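Local coordinates for protein ninB (Enterobacteria phage lambda, PDB 1PC6) that probably assists initiation of phage recombination, with functional similarities to the bacterial RecFOR proteins, at residues L53-V56 / S57-V60; E70-K73 / C74-A78. All coordinates share one frame; numbering follows the deposited sequence.

In the fold
Both contacts are intrahelical, and they come in series along the chain: contact 1 forms the C-terminal end of helix 43-59, and contact 2 lies on the next helix, 69-80. Their centres are about 12 Å apart, and the two helices touch directly. Trp72 of contact 2 lies against Val56 and Val60 of contact 1, with Trp72 CE2 3.5 Å from Val56 CG1, while Leu53 CD1 reaches Lys73 CB at 3.8 Å. Helix 106-122 completes the core through Phe119 and Ile116, which meet side chains from both contacts. Contact 2 also faces the second subunit, so this helical core is continuous with the dimer interface.

Contact 1: residues L53-V56 / S57-V60; sequences LGDV and SRQV
Arg58 folds back over the preceding turn of its helix to form a salt bridge with Asp55, NH2 lying 2.8 Å from Asp55 OD2. The carboxylate and guanidinium planes stand almost perpendicular, at 87°, so this is a single-point grip, not a paired one. OD2 is met on its anti side, with the donor well out of the carboxylate plane. A bend at chi3 (-68°) brings the guanidinium back over the backbone, where Gly54 O sits above the centre of one face; as a glycine, Gly54 puts no side chain beneath the group. On a different side, facing the interior, Val56 and Val60 make an apolar contact one turn apart, CG1 to CG2 at 3.7 Å.

All of this rides on the last turns of an alpha-helix. Regular i to i+4 bonds run from Leu53 O to Ser57 N, from Gly54 O to Arg58 N and from Asp55 O to Gln59 N (2.7 Å). Val60 N still donates to Val56 O at 2.8 Å, although Val60 is the first residue to leave helical geometry.

Further out, Ser128 OG also bonds to Asp55 OD2, giving that oxygen a second partner and helping to fix the carboxylate. Gln59 NE2 bonds to Lys126 O, which ties the helix end to the segment leading into helix 128-140, and Ser57 OG bonds to Leu67 O. Phe119 of helix 106-122 packs on both valines.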
loop_
_atom_site.group_PDB
_atom_site.type_symbol
_atom_site.label_atom_id
_atom_site.label_comp_id
_atom_site.label_asym_id
_atom_site.label_seq_id
_atom_site.Cartn_x
_atom_site.Cartn_y
_atom_site.Cartn_z
ATOM N N LEU A 53 0.619 -14.843 -3.730
ATOM C CA LEU A 53 -0.505 -14.314 -4.469
ATOM C C LEU A 53 -0.198 -14.413 -5.960
ATOM O O LEU A 53 -1.042 -14.841 -6.740
ATOM C CB LEU A 53 -0.761 -12.860 -4.061
ATOM C CG LEU A 53 -1.055 -12.676 -2.570
ATOM C CD1 LEU A 53 -1.410 -11.231 -2.281
ATOM C CD2 LEU A 53 -2.197 -13.578 -2.158
ATOM N N GLY A 54 1.021 -14.047 -6.348
ATOM C CA GLY A 54 1.399 -14.105 -7.749
ATOM C C GLY A 54 1.329 -15.511 -8.306
ATOM O O GLY A 54 0.796 -15.725 -9.393
ATOM N N ASP A 55 1.859 -16.468 -7.551
ATOM C CA ASP A 55 1.868 -17.869 -7.957
ATOM C C ASP A 55 0.458 -18.378 -8.129
ATOM O O ASP A 55 0.126 -18.968 -9.154
ATOM C CB ASP A 55 2.586 -18.729 -6.913
ATOM C CG ASP A 55 4.084 -18.516 -6.914
ATOM O OD1 ASP A 55 4.739 -18.824 -5.888
ATOM O OD2 ASP A 55 4.602 -18.048 -7.948
ATOM N N VAL A 56 -0.368 -18.164 -7.117
ATOM C CA VAL A 56 -1.748 -18.605 -7.188
ATOM C C VAL A 56 -2.395 -17.933 -8.380
ATOM O O VAL A 56 -3.166 -18.540 -9.111
ATOM C CB VAL A 56 -2.518 -18.212 -5.926
ATOM C CG1 VAL A 56 -4.003 -18.465 -6.125
ATOM C CG2 VAL A 56 -1.997 -18.996 -4.741
ATOM N N SER A 57 -2.057 -16.666 -8.565
ATOM C CA SER A 57 -2.586 -15.868 -9.651
ATOM C C SER A 57 -2.327 -16.564 -10.958
ATOM O O SER A 57 -3.229 -16.773 -11.763
ATOM C CB SER A 57 -1.898 -14.506 -9.667
ATOM O OG SER A 57 -2.348 -13.708 -10.746
ATOM N N ARG A 58 -1.070 -16.915 -11.158
ATOM C CA ARG A 58 -0.640 -17.585 -12.373
ATOM C C ARG A 58 -1.129 -19.019 -12.519
ATOM O O ARG A 58 -1.462 -19.462 -13.618
ATOM C CB ARG A 58 0.893 -17.608 -12.443
ATOM C CG ARG A 58 1.555 -16.342 -12.963
ATOM C CD ARG A 58 3.064 -16.533 -13.075
ATOM N NE ARG A 58 3.693 -16.670 -11.759
ATOM C CZ ARG A 58 3.829 -15.673 -10.883
ATOM N NH1 ARG A 58 3.386 -14.456 -11.183
ATOM N NH2 ARG A 58 4.397 -15.891 -9.699
ATOM N N GLN A 59 -1.185 -19.745 -11.413
ATOM C CA GLN A 59 -1.539 -21.150 -11.490
ATOM C C GLN A 59 -2.968 -21.614 -11.311
ATOM O O GLN A 59 -3.385 -22.548 -11.977
ATOM C CB GLN A 59 -0.624 -21.932 -10.544
ATOM C CG GLN A 59 0.845 -21.716 -10.865
ATOM C CD GLN A 59 1.774 -22.445 -9.927
ATOM O OE1 GLN A 59 1.628 -23.645 -9.702
ATOM N NE2 GLN A 59 2.751 -21.728 -9.384
ATOM N N VAL A 60 -3.739 -20.987 -10.443
ATOM C CA VAL A 60 -5.089 -21.488 -10.260
ATOM C C VAL A 60 -6.197 -20.555 -10.774
ATOM O O VAL A 60 -6.206 -19.354 -10.485
ATOM C CB VAL A 60 -5.300 -21.863 -8.767
ATOM C CG1 VAL A 60 -3.945 -22.020 -8.090
ATOM C CG2 VAL A 60 -6.128 -20.833 -8.062
#

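Contact 2: residues E70-K73 / C74-A78; sequences ESWK and CVFTA. With BME (beta-mercaptoethanol), chain C.
Lys73 O receives Thr77 N at 2.7 Å and Phe76 N bonds to Trp72 O at 3.0 Å, the i to i+4 pattern of an alpha-helix, with Cys74 N to Glu70 O longer and Val75 N to Ser71 O weak. Thr77 OG1 donates to the same Lys73 O at 2.9 Å, from above the carbonyl plane. With OG1 beside its own backbone N (chi1 -64°), the hydroxyl is turned back toward the preceding turn, and two donors from one residue share that oxygen.

On another side of the helix, Trp72 and Phe76 form an offset aromatic pair. The planes are 29° apart, but the rings are slid so far that they barely overlap, their centroids separated by 5.3 Å; the closest atoms are Trp72 CE3 and Phe76 CE2.

Lys73, Cys74 and Thr77 line one side of a beta-mercaptoethanol, probably from the crystallisation liquor. It is modelled as covalently linked to Cys74, but SG to S2 at 2.9 Å is stretched well beyond a disulfide, so the bond is doubtful. Bends at chi3 and chi4 curl Lys73 around the ligand hydroxyl, to which NZ makes a weak bond; NZ also bonds to Thr101.

Glu70 forms a salt bridge with Arg103 of the second subunit, whose Leu89, between its two strands, packs on Val75 and Phe76, while Val95 and Ile97 on its strand 94-97 meet Ala78 and Ser71. Within the chain, Phe119 of helix 106-122 meets Phe76 edge-to-face and also contacts Trp72, while Leu53 of helix 43-59 reaches Phe76, leaving helix 69-80 between two helices and the partner subunit.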
loop_
_atom_site.group_PDB
_atom_site.type_symbol
_atom_site.label_atom_id
_atom_site.label_comp_id
_atom_site.label_asym_id
_atom_site.label_seq_id
_atom_site.Cartn_x
_atom_site.Cartn_y
_atom_site.Cartn_z
ATOM N N GLU A 70 -3.653 -8.820 -6.551
ATOM C CA GLU A 70 -4.463 -7.926 -5.732
ATOM C C GLU A 70 -5.831 -8.524 -5.490
ATOM O O GLU A 70 -6.320 -8.557 -4.363
ATOM C CB GLU A 70 -4.615 -6.564 -6.408
ATOM C CG GLU A 70 -3.302 -5.909 -6.811
ATOM C CD GLU A 70 -3.401 -4.394 -6.879
ATOM O OE1 GLU A 70 -3.645 -3.781 -5.815
ATOM O OE2 GLU A 70 -3.235 -3.823 -7.985
ATOM N N SER A 71 -6.444 -8.994 -6.568
ATOM C CA SER A 71 -7.755 -9.600 -6.497
ATOM C C SER A 71 -7.726 -10.823 -5.586
ATOM O O SER A 71 -8.677 -11.057 -4.847
ATOM C CB SER A 71 -8.229 -9.997 -7.899
ATOM O OG SER A 71 -8.292 -8.879 -8.776
ATOM N N TRP A 72 -6.649 -11.607 -5.632
ATOM C CA TRP A 72 -6.553 -12.789 -4.777
ATOM C C TRP A 72 -6.371 -12.406 -3.308
ATOM O O TRP A 72 -6.778 -13.154 -2.414
ATOM C CB TRP A 72 -5.406 -13.707 -5.215
ATOM C CG TRP A 72 -5.785 -14.742 -6.248
ATOM C CD1 TRP A 72 -5.418 -14.760 -7.566
ATOM C CD2 TRP A 72 -6.597 -15.907 -6.046
ATOM N NE1 TRP A 72 -5.947 -15.861 -8.192
ATOM C CE2 TRP A 72 -6.675 -16.582 -7.281
ATOM C CE3 TRP A 72 -7.265 -16.446 -4.942
ATOM C CZ2 TRP A 72 -7.396 -17.772 -7.440
ATOM C CZ3 TRP A 72 -7.980 -17.627 -5.101
ATOM C CH2 TRP A 72 -8.039 -18.277 -6.341
ATOM N N LYS A 73 -5.766 -11.247 -3.044
ATOM C CA LYS A 73 -5.578 -10.823 -1.660
ATOM C C LYS A 73 -6.963 -10.610 -1.054
ATOM O O LYS A 73 -7.226 -11.005 0.078
ATOM C CB LYS A 73 -4.746 -9.538 -1.591
ATOM C CG LYS A 73 -4.326 -9.154 -0.177
ATOM C CD LYS A 73 -3.224 -8.098 -0.174
ATOM C CE LYS A 73 -3.710 -6.684 -0.520
ATOM N NZ LYS A 73 -4.300 -5.938 0.636
ATOM N N CYS A 74 -7.854 -9.998 -1.832
ATOM C CA CYS A 74 -9.229 -9.753 -1.399
ATOM C C CYS A 74 -9.932 -11.048 -1.005
ATOM O O CYS A 74 -10.424 -11.191 0.116
ATOM C CB CYS A 74 -10.032 -9.087 -2.519
ATOM S SG CYS A 74 -10.047 -7.303 -2.486
ATOM N N VAL A 75 -9.987 -11.978 -1.952
ATOM C CA VAL A 75 -10.630 -13.257 -1.735
ATOM C C VAL A 75 -10.085 -13.906 -0.472
ATOM O O VAL A 75 -10.842 -14.354 0.393
ATOM C CB VAL A 75 -10.391 -14.209 -2.927
ATOM C CG1 VAL A 75 -11.191 -15.487 -2.739
ATOM C CG2 VAL A 75 -10.768 -13.523 -4.228
ATOM N N PHE A 76 -8.766 -13.953 -0.361
ATOM C CA PHE A 76 -8.174 -14.564 0.806
ATOM C C PHE A 76 -8.516 -13.780 2.052
ATOM O O PHE A 76 -8.943 -14.360 3.038
ATOM C CB PHE A 76 -6.661 -14.706 0.641
ATOM C CG PHE A 76 -6.263 -15.875 -0.213
ATOM C CD1 PHE A 76 -6.629 -17.165 0.146
ATOM C CD2 PHE A 76 -5.546 -15.684 -1.392
ATOM C CE1 PHE A 76 -6.292 -18.258 -0.661
ATOM C CE2 PHE A 76 -5.200 -16.770 -2.209
ATOM C CZ PHE A 76 -5.575 -18.059 -1.843
ATOM N N THR A 77 -8.354 -12.465 2.020
ATOM C CA THR A 77 -8.679 -11.661 3.190
ATOM C C THR A 77 -10.165 -11.795 3.518
ATOM O O THR A 77 -10.559 -11.802 4.681
ATOM C CB THR A 77 -8.355 -10.195 2.947
ATOM O OG1 THR A 77 -6.943 -10.049 2.758
ATOM C CG2 THR A 77 -8.793 -9.353 4.125
ATOM N N ALA A 78 -10.991 -11.910 2.484
ATOM C CA ALA A 78 -12.428 -12.045 2.675
ATOM C C ALA A 78 -12.757 -13.299 3.463
ATOM O O ALA A 78 -13.746 -13.340 4.183
ATOM C CB ALA A 78 -13.130 -12.084 1.332
HETATM C C1 BME C . -7.091 -7.190 1.073
HETATM C C2 BME C . -8.621 -7.330 1.066
HETATM O O1 BME C . -6.598 -7.285 -0.249
HETATM S S2 BME C . -9.363 -6.008 0.071
#